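Local coordinates for protein DMSP lyase (Ruegeria pomeroyi, PDB 5CU1) that belongs to the cupin superfamily and holds an Fe (III) ion in its beta barrel, at residues L46-V51 and G115-S120; L68-Y73 and F148-G152; Q140-E144 and W195-L199. All coordinates share one frame. Residues are numbered along the deposited sequence.

Contact 1 (L46-V51 and G115-S120)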
ATOM      1  N   LEU A  46      -7.988 -17.955  -3.494  1.00 49.90           N
ATOM      2  CA  LEU A  46      -8.720 -16.716  -3.235  1.00 46.03           C
ATOM      3  C   LEU A  46     -10.009 -16.564  -4.124  1.00 39.95           C
ATOM      4  O   LEU A  46      -9.952 -16.625  -5.259  1.00 46.48           O
ATOM      5  CB  LEU A  46      -7.748 -15.623  -3.462  1.00 40.35           C
ATOM      6  CG  LEU A  46      -6.492 -15.735  -2.701  1.00 38.03           C
ATOM      7  CD1 LEU A  46      -5.580 -15.338  -3.734  1.00 41.81           C
ATOM      8  CD2 LEU A  46      -6.343 -14.724  -1.665  1.00 37.85           C
ATOM      9  N   THR A  47     -11.126 -16.387  -3.543  1.00 38.58           N
ATOM     10  CA  THR A  47     -12.379 -16.160  -4.207  1.00 37.83           C
ATOM     11  C   THR A  47     -12.522 -14.896  -4.961  1.00 37.08           C
ATOM     12  O   THR A  47     -12.492 -13.877  -4.369  1.00 36.27           O
ATOM     13  CB  THR A  47     -13.486 -16.361  -3.236  1.00 36.96           C
ATOM     14  OG1 THR A  47     -13.437 -17.703  -2.858  1.00 34.50           O
ATOM     15  CG2 THR A  47     -14.838 -16.033  -3.792  1.00 37.49           C
ATOM     16  N   PRO A  48     -12.853 -14.902  -6.257  1.00 35.45           N
ATOM     17  CA  PRO A  48     -12.927 -13.669  -7.053  1.00 34.76           C
ATOM     18  C   PRO A  48     -14.092 -12.806  -6.802  1.00 30.45           C
ATOM     19  O   PRO A  48     -14.964 -13.434  -6.404  1.00 37.76           O
ATOM     20  CB  PRO A  48     -12.815 -14.162  -8.492  1.00 35.64           C
ATOM     21  CG  PRO A  48     -12.077 -15.354  -8.395  1.00 37.36           C
ATOM     22  CD  PRO A  48     -12.454 -16.022  -7.082  1.00 34.89           C
ATOM     23  N   GLN A  49     -14.079 -11.462  -6.937  1.00 31.89           N
ATOM     24  CA  GLN A  49     -15.069 -10.633  -6.606  1.00 30.75           C
ATOM     25  C   GLN A  49     -14.945  -9.531  -7.493  1.00 31.98           C
ATOM     26  O   GLN A  49     -13.937  -9.142  -7.776  1.00 40.43           O
ATOM     27  CB  GLN A  49     -15.144 -10.363  -5.134  1.00 32.78           C
ATOM     28  CG  GLN A  49     -14.059  -9.694  -4.407  1.00 34.44           C
ATOM     29  CD  GLN A  49     -14.401  -9.237  -3.043  1.00 34.70           C
ATOM     30  OE1 GLN A  49     -15.174  -9.798  -2.460  1.00 35.13           O
ATOM     31  NE2 GLN A  49     -13.773  -8.234  -2.570  1.00 25.34           N
ATOM     32  N   PRO A  50     -16.154  -9.043  -7.940  1.00 33.39           N
ATOM     33  CA  PRO A  50     -16.048  -7.837  -8.748  1.00 34.71           C
ATOM     34  C   PRO A  50     -15.497  -6.456  -8.104  1.00 37.45           C
ATOM     35  O   PRO A  50     -15.734  -6.224  -7.019  1.00 35.25           O
ATOM     36  CB  PRO A  50     -17.406  -7.743  -9.297  1.00 21.21           C
ATOM     37  CG  PRO A  50     -18.193  -8.125  -8.347  1.00 23.52           C
ATOM     38  CD  PRO A  50     -17.657  -9.303  -7.879  1.00 29.03           C
ATOM     39  N   VAL A  51     -14.815  -5.623  -8.851  1.00 31.77           N
ATOM     40  CA  VAL A  51     -14.319  -4.378  -8.464  1.00 28.78           C
ATOM     41  C   VAL A  51     -15.017  -3.394  -9.258  1.00 34.65           C
ATOM     42  O   VAL A  51     -14.794  -3.342 -10.312  1.00 40.99           O
ATOM     43  CB  VAL A  51     -12.832  -4.271  -8.721  1.00 29.38           C
ATOM     44  CG1 VAL A  51     -12.261  -2.933  -8.690  1.00 30.27           C
ATOM     45  CG2 VAL A  51     -12.012  -5.271  -8.014  1.00 30.44           C
ATOM     46  N   GLY A 115     -12.827  -4.222  -1.583  1.00 24.51           N
ATOM     47  CA  GLY A 115     -12.582  -3.307  -2.677  1.00 22.81           C
ATOM     48  C   GLY A 115     -11.545  -3.831  -3.647  1.00 26.21           C
ATOM     49  O   GLY A 115     -11.168  -3.132  -4.586  1.00 25.32           O
ATOM     50  N   GLY A 116     -11.086  -5.065  -3.431  1.00 22.16           N
ATOM     51  CA  GLY A 116     -10.128  -5.681  -4.327  1.00 21.71           C
ATOM     52  C   GLY A 116     -10.724  -6.814  -5.140  1.00 29.43           C
ATOM     53  O   GLY A 116     -11.824  -7.293  -4.839  1.00 24.78           O
ATOM     54  N   PRO A 117     -10.004  -7.245  -6.193  1.00 30.54           N
ATOM     55  CA  PRO A 117     -10.496  -8.336  -7.045  1.00 29.45           C
ATOM     56  C   PRO A 117     -10.585  -9.711  -6.360  1.00 29.43           C
ATOM     57  O   PRO A 117     -11.194 -10.618  -6.927  1.00 25.45           O
ATOM     58  CB  PRO A 117      -9.480  -8.364  -8.202  1.00 25.99           C
ATOM     59  CG  PRO A 117      -8.344  -7.501  -7.785  1.00 23.07           C
ATOM     60  CD  PRO A 117      -8.874  -6.526  -6.807  1.00 23.75           C
ATOM     61  N   PHE A 118      -9.988  -9.956  -5.206  1.00 29.48           N
ATOM     62  CA  PHE A 118      -9.924 -11.206  -4.502  1.00 26.83           C
ATOM     63  C   PHE A 118     -10.295 -11.089  -3.106  1.00 27.38           C
ATOM     64  O   PHE A 118     -10.047 -10.138  -2.568  1.00 26.80           O
ATOM     65  CB  PHE A 118      -8.536 -11.807  -4.638  1.00 33.58           C
ATOM     66  CG  PHE A 118      -8.091 -11.901  -6.058  1.00 34.23           C
ATOM     67  CD1 PHE A 118      -7.292 -10.909  -6.601  1.00 26.04           C
ATOM     68  CD2 PHE A 118      -8.607 -12.902  -6.909  1.00 28.35           C
ATOM     69  CE1 PHE A 118      -6.903 -10.982  -7.858  1.00 24.57           C
ATOM     70  CE2 PHE A 118      -8.207 -12.910  -8.211  1.00 31.29           C
ATOM     71  CZ  PHE A 118      -7.401 -11.948  -8.669  1.00 25.05           C
ATOM     72  N   ALA A 119     -10.950 -12.070  -2.570  1.00 29.55           N
ATOM     73  CA  ALA A 119     -11.391 -12.032  -1.247  1.00 32.06           C
ATOM     74  C   ALA A 119     -10.640 -12.965  -0.355  1.00 29.71           C
ATOM     75  O   ALA A 119     -10.211 -13.824  -0.846  1.00 34.68           O
ATOM     76  CB  ALA A 119     -12.829 -12.256  -1.208  1.00 34.69           C
ATOM     77  N   SER A 120     -10.523 -12.725   0.940  1.00 26.87           N
ATOM     78  CA  SER A 120      -9.767 -13.524   1.953  1.00 23.68           C
ATOM     79  C   SER A 120     -10.121 -13.187   3.333  1.00 27.39           C
ATOM     80  O   SER A 120     -10.310 -12.111   3.597  1.00 30.29           O
ATOM     81  CB  SER A 120      -8.354 -13.365   1.797  1.00 24.35           C
ATOM     82  OG  SER A 120      -7.734 -14.365   2.304  1.00 31.34           O
TER

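Contact 2 (L68-Y73 and F148-G152)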
ATOM      1  N   LEU A  68      10.301   6.066  -9.838  1.00 21.96           N
ATOM      2  CA  LEU A  68      10.011   4.820  -9.107  1.00 21.67           C
ATOM      3  C   LEU A  68      10.964   3.614  -9.535  1.00 19.07           C
ATOM      4  O   LEU A  68      10.584   2.716 -10.048  1.00 22.25           O
ATOM      5  CB  LEU A  68       8.554   4.464  -9.258  1.00 19.56           C
ATOM      6  CG  LEU A  68       7.441   5.088  -8.598  1.00 17.79           C
ATOM      7  CD1 LEU A  68       6.200   4.761  -9.233  1.00 16.56           C
ATOM      8  CD2 LEU A  68       7.434   4.980  -7.167  1.00 17.44           C
ATOM      9  N   THR A  69      12.220   3.858  -9.342  1.00 20.37           N
ATOM     10  CA  THR A  69      13.472   3.082  -9.194  1.00 26.74           C
ATOM     11  C   THR A  69      13.512   1.801  -8.395  1.00 23.19           C
ATOM     12  O   THR A  69      13.132   1.801  -7.353  1.00 24.54           O
ATOM     13  CB  THR A  69      14.549   4.128  -8.809  1.00 21.32           C
ATOM     14  OG1 THR A  69      15.008   4.828  -9.929  1.00 28.66           O
ATOM     15  CG2 THR A  69      15.605   3.702  -8.267  1.00 32.07           C
ATOM     16  N   THR A  70      13.952   0.773  -8.964  1.00 22.12           N
ATOM     17  CA  THR A  70      14.127  -0.470  -8.279  1.00 25.60           C
ATOM     18  C   THR A  70      15.456  -1.290  -8.511  1.00 38.51           C
ATOM     19  O   THR A  70      16.199  -1.091  -9.393  1.00 33.98           O
ATOM     20  CB  THR A  70      13.093  -1.610  -8.576  1.00 22.53           C
ATOM     21  OG1 THR A  70      12.394  -1.480  -9.731  1.00 39.43           O
ATOM     22  CG2 THR A  70      12.326  -1.871  -7.627  1.00 24.45           C
ATOM     23  N   THR A  71      15.571  -2.340  -7.718  1.00 35.88           N
ATOM     24  CA  THR A  71      16.515  -3.429  -7.807  1.00 36.04           C
ATOM     25  C   THR A  71      15.909  -4.623  -8.423  1.00 30.57           C
ATOM     26  O   THR A  71      16.047  -4.839  -9.488  1.00 29.26           O
ATOM     27  CB  THR A  71      16.997  -3.637  -6.441  1.00 31.16           C
ATOM     28  OG1 THR A  71      15.934  -3.654  -5.586  1.00 27.91           O
ATOM     29  CG2 THR A  71      17.753  -2.518  -6.100  1.00 28.76           C
ATOM     30  N   ALA A  72      15.142  -5.309  -7.689  1.00 33.13           N
ATOM     31  CA  ALA A  72      14.609  -6.554  -7.998  1.00 27.34           C
ATOM     32  C   ALA A  72      13.144  -6.726  -8.229  1.00 24.61           C
ATOM     33  O   ALA A  72      12.822  -7.758  -8.363  1.00 26.47           O
ATOM     34  CB  ALA A  72      15.054  -7.419  -6.888  1.00 25.45           C
ATOM     35  N   TYR A  73      12.353  -5.688  -8.345  1.00 22.79           N
ATOM     36  CA  TYR A  73      10.933  -5.561  -8.129  1.00 19.29           C
ATOM     37  C   TYR A  73      10.149  -4.784  -9.187  1.00 24.06           C
ATOM     38  O   TYR A  73       9.095  -4.515  -9.021  1.00 25.92           O
ATOM     39  CB  TYR A  73      10.632  -4.987  -6.691  1.00 20.99           C
ATOM     40  CG  TYR A  73      11.340  -5.649  -5.532  1.00 20.10           C
ATOM     41  CD1 TYR A  73      11.034  -6.886  -5.183  1.00 20.07           C
ATOM     42  CD2 TYR A  73      12.400  -5.072  -4.908  1.00 22.64           C
ATOM     43  CE1 TYR A  73      11.713  -7.512  -4.237  1.00 22.13           C
ATOM     44  CE2 TYR A  73      13.048  -5.673  -3.938  1.00 19.82           C
ATOM     45  CZ  TYR A  73      12.670  -6.894  -3.574  1.00 22.00           C
ATOM     46  OH  TYR A  73      13.222  -7.551  -2.732  1.00 21.52           O
ATOM     47  N   PHE A 148       6.528  -3.475   2.831  1.00 20.95           N
ATOM     48  CA  PHE A 148       7.524  -3.852   1.873  1.00 19.92           C
ATOM     49  C   PHE A 148       7.635  -2.898   0.725  1.00 20.91           C
ATOM     50  O   PHE A 148       6.867  -2.849  -0.009  1.00 22.36           O
ATOM     51  CB  PHE A 148       7.445  -5.379   1.528  1.00 22.42           C
ATOM     52  CG  PHE A 148       8.561  -5.919   0.746  1.00 17.49           C
ATOM     53  CD1 PHE A 148       9.503  -6.786   1.273  1.00 24.88           C
ATOM     54  CD2 PHE A 148       8.643  -5.634  -0.519  1.00 21.81           C
ATOM     55  CE1 PHE A 148      10.453  -7.268   0.582  1.00 18.73           C
ATOM     56  CE2 PHE A 148       9.670  -6.121  -1.236  1.00 22.71           C
ATOM     57  CZ  PHE A 148      10.573  -6.915  -0.642  1.00 23.31           C
ATOM     58  N   ILE A 149       8.688  -2.265   0.629  1.00 20.16           N
ATOM     59  CA  ILE A 149       9.003  -1.299  -0.347  1.00 20.36           C
ATOM     60  C   ILE A 149       9.448  -1.909  -1.752  1.00 22.60           C
ATOM     61  O   ILE A 149      10.383  -2.591  -1.870  1.00 22.71           O
ATOM     62  CB  ILE A 149       9.963  -0.206   0.188  1.00 17.05           C
ATOM     63  CG1 ILE A 149       9.307   0.875   0.888  1.00 16.93           C
ATOM     64  CG2 ILE A 149      10.665   0.483  -0.800  1.00 19.43           C
ATOM     65  CD1 ILE A 149       8.743   0.674   2.180  1.00 19.37           C
ATOM     66  N   LEU A 150       8.778  -1.515  -2.782  1.00 18.36           N
ATOM     67  CA  LEU A 150       9.019  -1.925  -4.127  1.00 20.03           C
ATOM     68  C   LEU A 150       9.919  -1.058  -4.984  1.00 19.30           C
ATOM     69  O   LEU A 150      10.603  -1.557  -5.687  1.00 21.60           O
ATOM     70  CB  LEU A 150       7.717  -2.282  -4.899  1.00 20.30           C
ATOM     71  CG  LEU A 150       6.562  -3.003  -4.309  1.00 20.43           C
ATOM     72  CD1 LEU A 150       5.197  -2.856  -4.781  1.00 16.22           C
ATOM     73  CD2 LEU A 150       6.962  -4.357  -3.942  1.00 18.26           C
ATOM     74  N   ALA A 151       9.909   0.240  -4.750  1.00 23.85           N
ATOM     75  CA  ALA A 151      10.230   1.414  -5.544  1.00 17.89           C
ATOM     76  C   ALA A 151      10.352   2.699  -4.855  1.00 16.12           C
ATOM     77  O   ALA A 151       9.743   2.943  -4.044  1.00 21.83           O
ATOM     78  CB  ALA A 151       9.413   1.486  -6.748  1.00 17.51           C
ATOM     79  N   GLY A 152      11.341   3.424  -5.220  1.00 21.07           N
ATOM     80  CA  GLY A 152      11.963   4.517  -4.534  1.00 21.47           C
ATOM     81  C   GLY A 152      12.438   4.340  -3.194  1.00 22.86           C
ATOM     82  O   GLY A 152      13.060   3.515  -2.981  1.00 18.45           O
TER

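Contact 3 (Q140-E144 and W195-L199). With FE (Fe (III) ion), chain B.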
ATOM      1  N   GLN A 140      -3.249   4.800  12.139  1.00 18.12           N
ATOM      2  CA  GLN A 140      -3.416   3.676  12.887  1.00 19.47           C
ATOM      3  C   GLN A 140      -4.662   2.832  12.580  1.00 21.86           C
ATOM      4  O   GLN A 140      -5.599   3.299  12.257  1.00 20.19           O
ATOM      5  CB  GLN A 140      -3.210   3.951  14.391  1.00 20.30           C
ATOM      6  CG  GLN A 140      -4.472   4.626  14.962  1.00 22.20           C
ATOM      7  CD  GLN A 140      -4.495   5.396  16.232  1.00 20.38           C
ATOM      8  OE1 GLN A 140      -3.635   5.996  16.672  1.00 26.21           O
ATOM      9  NE2 GLN A 140      -5.511   5.366  16.758  1.00 22.06           N
ATOM     10  N   HIS A 141      -4.543   1.592  12.878  1.00 21.40           N
ATOM     11  CA  HIS A 141      -5.442   0.527  12.694  1.00 17.06           C
ATOM     12  C   HIS A 141      -5.174  -0.764  13.436  1.00 21.19           C
ATOM     13  O   HIS A 141      -4.132  -1.120  13.683  1.00 20.66           O
ATOM     14  CB  HIS A 141      -5.616   0.174  11.285  1.00 18.70           C
ATOM     15  CG  HIS A 141      -4.357   0.096  10.512  1.00 21.49           C
ATOM     16  ND1 HIS A 141      -3.431  -0.880  10.655  1.00 23.01           N
ATOM     17  CD2 HIS A 141      -3.843   0.939   9.630  1.00 21.24           C
ATOM     18  CE1 HIS A 141      -2.472  -0.698   9.825  1.00 19.76           C
ATOM     19  NE2 HIS A 141      -2.658   0.427   9.237  1.00 22.14           N
ATOM     20  N   PRO A 142      -6.190  -1.494  13.762  1.00 20.83           N
ATOM     21  CA  PRO A 142      -6.184  -2.860  14.297  1.00 20.93           C
ATOM     22  C   PRO A 142      -5.479  -4.012  13.634  1.00 22.29           C
ATOM     23  O   PRO A 142      -4.874  -4.580  14.381  1.00 25.61           O
ATOM     24  CB  PRO A 142      -7.666  -3.118  14.428  1.00 20.18           C
ATOM     25  CG  PRO A 142      -8.195  -1.857  14.546  1.00 26.65           C
ATOM     26  CD  PRO A 142      -7.507  -0.953  13.783  1.00 23.00           C
ATOM     27  N   ALA A 143      -5.412  -4.142  12.311  1.00 19.08           N
ATOM     28  CA  ALA A 143      -4.576  -4.943  11.677  1.00 19.67           C
ATOM     29  C   ALA A 143      -3.122  -4.701  12.035  1.00 22.11           C
ATOM     30  O   ALA A 143      -2.675  -3.714  11.989  1.00 18.91           O
ATOM     31  CB  ALA A 143      -4.765  -4.877  10.177  1.00 19.60           C
ATOM     32  N   GLU A 144      -2.454  -5.773  12.204  1.00 18.89           N
ATOM     33  CA  GLU A 144      -1.088  -5.899  11.972  1.00 18.35           C
ATOM     34  C   GLU A 144      -0.666  -5.780  10.557  1.00 16.79           C
ATOM     35  O   GLU A 144      -1.282  -6.232   9.716  1.00 14.89           O
ATOM     36  CB  GLU A 144      -0.563  -7.127  12.591  1.00 16.35           C
ATOM     37  CG  GLU A 144      -0.862  -7.316  14.018  1.00 17.23           C
ATOM     38  CD  GLU A 144      -0.156  -8.489  14.681  1.00 23.72           C
ATOM     39  OE1 GLU A 144      -0.299  -9.538  14.372  1.00 23.03           O
ATOM     40  OE2 GLU A 144       0.513  -8.351  15.601  1.00 27.52           O
ATOM     41  N   TRP A 195      -1.922  -6.972   5.450  1.00 20.81           N
ATOM     42  CA  TRP A 195      -2.673  -6.930   6.707  1.00 18.19           C
ATOM     43  C   TRP A 195      -3.026  -8.332   7.176  1.00 20.94           C
ATOM     44  O   TRP A 195      -3.282  -9.233   6.372  1.00 16.38           O
ATOM     45  CB  TRP A 195      -3.975  -6.140   6.567  1.00 18.64           C
ATOM     46  CG  TRP A 195      -3.819  -4.683   6.611  1.00 16.73           C
ATOM     47  CD1 TRP A 195      -2.695  -3.984   6.364  1.00 14.57           C
ATOM     48  CD2 TRP A 195      -4.837  -3.724   6.922  1.00 19.31           C
ATOM     49  NE1 TRP A 195      -2.936  -2.641   6.495  1.00 19.14           N
ATOM     50  CE2 TRP A 195      -4.246  -2.459   6.843  1.00 20.94           C
ATOM     51  CE3 TRP A 195      -6.188  -3.819   7.256  1.00 21.69           C
ATOM     52  CZ2 TRP A 195      -4.957  -1.290   7.104  1.00 22.79           C
ATOM     53  CZ3 TRP A 195      -6.891  -2.664   7.506  1.00 18.84           C
ATOM     54  CH2 TRP A 195      -6.275  -1.414   7.432  1.00 24.61           C
ATOM     55  N   ARG A 196      -3.064  -8.499   8.488  1.00 20.90           N
ATOM     56  CA  ARG A 196      -3.497  -9.746   9.073  1.00 17.24           C
ATOM     57  C   ARG A 196      -4.226  -9.385  10.344  1.00 18.37           C
ATOM     58  O   ARG A 196      -3.956  -8.336  10.929  1.00 15.71           O
ATOM     59  CB  ARG A 196      -2.309 -10.677   9.321  1.00 14.11           C
ATOM     60  CG  ARG A 196      -1.350 -10.210  10.401  1.00 13.28           C
ATOM     61  CD  ARG A 196      -0.101 -11.081  10.477  1.00 12.90           C
ATOM     62  NE  ARG A 196       0.577 -10.900  11.765  1.00 16.69           N
ATOM     63  CZ  ARG A 196       1.644 -11.583  12.171  1.00 15.91           C
ATOM     64  NH1 ARG A 196       2.208 -12.507  11.406  1.00 14.94           N
ATOM     65  NH2 ARG A 196       2.150 -11.340  13.365  1.00 20.56           N
ATOM     66  N   GLY A 197      -5.175 -10.228  10.749  1.00 18.87           N
ATOM     67  CA  GLY A 197      -5.958  -9.974  11.937  1.00 20.51           C
ATOM     68  C   GLY A 197      -7.277  -9.306  11.616  1.00 18.03           C
ATOM     69  O   GLY A 197      -8.010  -9.773  10.764  1.00 22.27           O
ATOM     70  N   ASP A 198      -7.580  -8.219  12.310  1.00 17.31           N
ATOM     71  CA  ASP A 198      -8.789  -7.442  12.047  1.00 21.12           C
ATOM     72  C   ASP A 198      -8.630  -6.659  10.754  1.00 18.96           C
ATOM     73  O   ASP A 198      -7.936  -5.656  10.723  1.00 20.95           O
ATOM     74  CB  ASP A 198      -9.068  -6.512  13.229  1.00 23.55           C
ATOM     75  CG  ASP A 198     -10.251  -5.598  13.004  1.00 23.64           C
ATOM     76  OD1 ASP A 198     -10.938  -5.681  11.964  1.00 19.49           O
ATOM     77  OD2 ASP A 198     -10.491  -4.780  13.905  1.00 25.52           O
ATOM     78  N   LEU A 199      -9.273  -7.133   9.692  1.00 18.77           N
ATOM     79  CA  LEU A 199      -9.117  -6.575   8.352  1.00 19.42           C
ATOM     80  C   LEU A 199     -10.188  -5.548   8.042  1.00 21.41           C
ATOM     81  O   LEU A 199     -10.090  -4.796   7.077  1.00 24.26           O
ATOM     82  CB  LEU A 199      -9.164  -7.692   7.301  1.00 20.05           C
ATOM     83  CG  LEU A 199      -8.287  -8.910   7.597  1.00 18.42           C
ATOM     84  CD1 LEU A 199      -8.532 -10.030   6.598  1.00 21.29           C
ATOM     85  CD2 LEU A 199      -6.849  -8.474   7.592  1.00 22.01           C
TER
HETATM   86 FE    FE B 301      -0.801   1.346   7.999  0.60 35.29          FE
HETATM   87  O   HOH W   1      -7.675  -3.063  10.796  1.00 16.33           O

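Contact 1 (L46-V51 and G115-S120)
Two short, weakly bonded strands, 47-48 and 118-119, run antiparallel here and form a small two-stranded sheet. Leu46 starts the contact. Its CB lies 4.1 Å from CB of Phe118, and both side chains also touch Leu23 of helix 17-32. Thr47 follows and takes a backbone hydrogen bond on its carbonyl, from N of Ala119 to O of Thr47 at 3.0 Å. Pro48 has no amide hydrogen to offer. It sits opposite Phe118 as a non-hydrogen-bonded pair, with its CA 3.5 Å from O of Pro117 in a CA-H...O contact. Gln49 does the most polar work. Its backbone N donates to O of Pro117 at 3.0 Å. Its side chain reaches across, and NE2 donates to O of Gly116 at 3.1 Å. Val51 points toward 115-120 and packs CG2 against CD of Pro117 at 3.6 Å. At Gly115 the backbone angles would jam a CB against the preceding carbonyl. Three hydrogen bonds, all ending on backbone carbonyls, join two loops of the chain. Two of them are backbone to backbone and the third comes from the Gln49 side-chain amide. An apolar side chain packs at each end, and no charged group takes part.

Contact 2 (L68-Y73 and F148-G152)
The ring of Tyr73 meets the ring of Phe148 at the apolar centre. The pair is T-shaped: the edge of Phe148 points at the face of Tyr73, with centroids 5.2 Å apart and planes at 84°. Next to it, CB of Tyr73 lies 4.4 Å from CB of Leu150, whose side chain also packs on Ile76 and Phe80 of helix 74-83. At the other end of the loop, CB of Leu68 is 4.0 Å from CB of Ala151. Leu150 and Ala151 both face Met190, which makes a classic beta bulge where strand 144-150 reaches a corner of the chain. Further out the contact turns polar. N of Gly152 donates a hydrogen bond to O of Thr69 at 3.2 Å. The same oxygen of Thr69 receives a CA-H...O contact from CA of Ala151 at 3.4 Å. The hydroxyl of Tyr73 is hydrogen-bonded to Glu33, and Tyr73 is the N-cap residue of helix 74-83. The loop between helices 57-64 and 74-83 thus lies against the end of a barrel strand. Aromatic and aliphatic packing dominates, and one backbone hydrogen bond, from Gly152 to Thr69, fixes the loop to the chain just past the bulge.

Contact 3 (Q140-E144 and W195-L199)
Glu144 and Arg196 form a salt bridge where strands 144-150 and 189-196 of this cupin barrel pair; His141, in the same segment as Glu144, binds the iron. OE1 of Glu144 accepts from NE of Arg196 at 3.1 Å and from NH2 of Arg196 at 3.2 Å. NH1 of Arg196 bonds to O of Phe39, whose ring forms a cation-pi pair with the same arginine. Glu144 and Arg196 also form an antiparallel hydrogen-bonded pair. N of Arg196 donates to O of Glu144 at 3.1 Å; the return bond, from N of Glu144 to O of Arg196 at 3.2 Å, is weak. A water bridges N of Ala143 (2.9 Å) and O of Asp198 (2.6 Å). Further in, CB of Ala143 packs on CE3 of Trp195 at 3.4 Å. The His141 and Trp195 rings meet obliquely, their planes at 38°. ND1 of His141 donates to O of Ala143 at 3.2 Å. Glu145 and His180 also bind the metal, and NE2 of His141 lies 2.4 Å from FE.

From the N terminus, helix 17-32 comes first, then 46-51, the first half of contact 1. The chain passes through 68-73 before contact 1 closes at 115-120. Contact 2 closes later, at 148-152, so the two cross. Contact 3 opens at 140-144, just before that closure, and ends at 195-199; it crosses contact 2 and follows contact 1 in series. Contact 1 joins two outlying loops near helix 17-32. Contacts 2 and 3 reach the same sheet through neighbouring strands 144-150 and 189-196, on opposite sides of the chain's centre, about 24 Å apart between centres. Contacts 1 and 3 touch where Ser120 O lies 4.1 Å from Leu199 CD1.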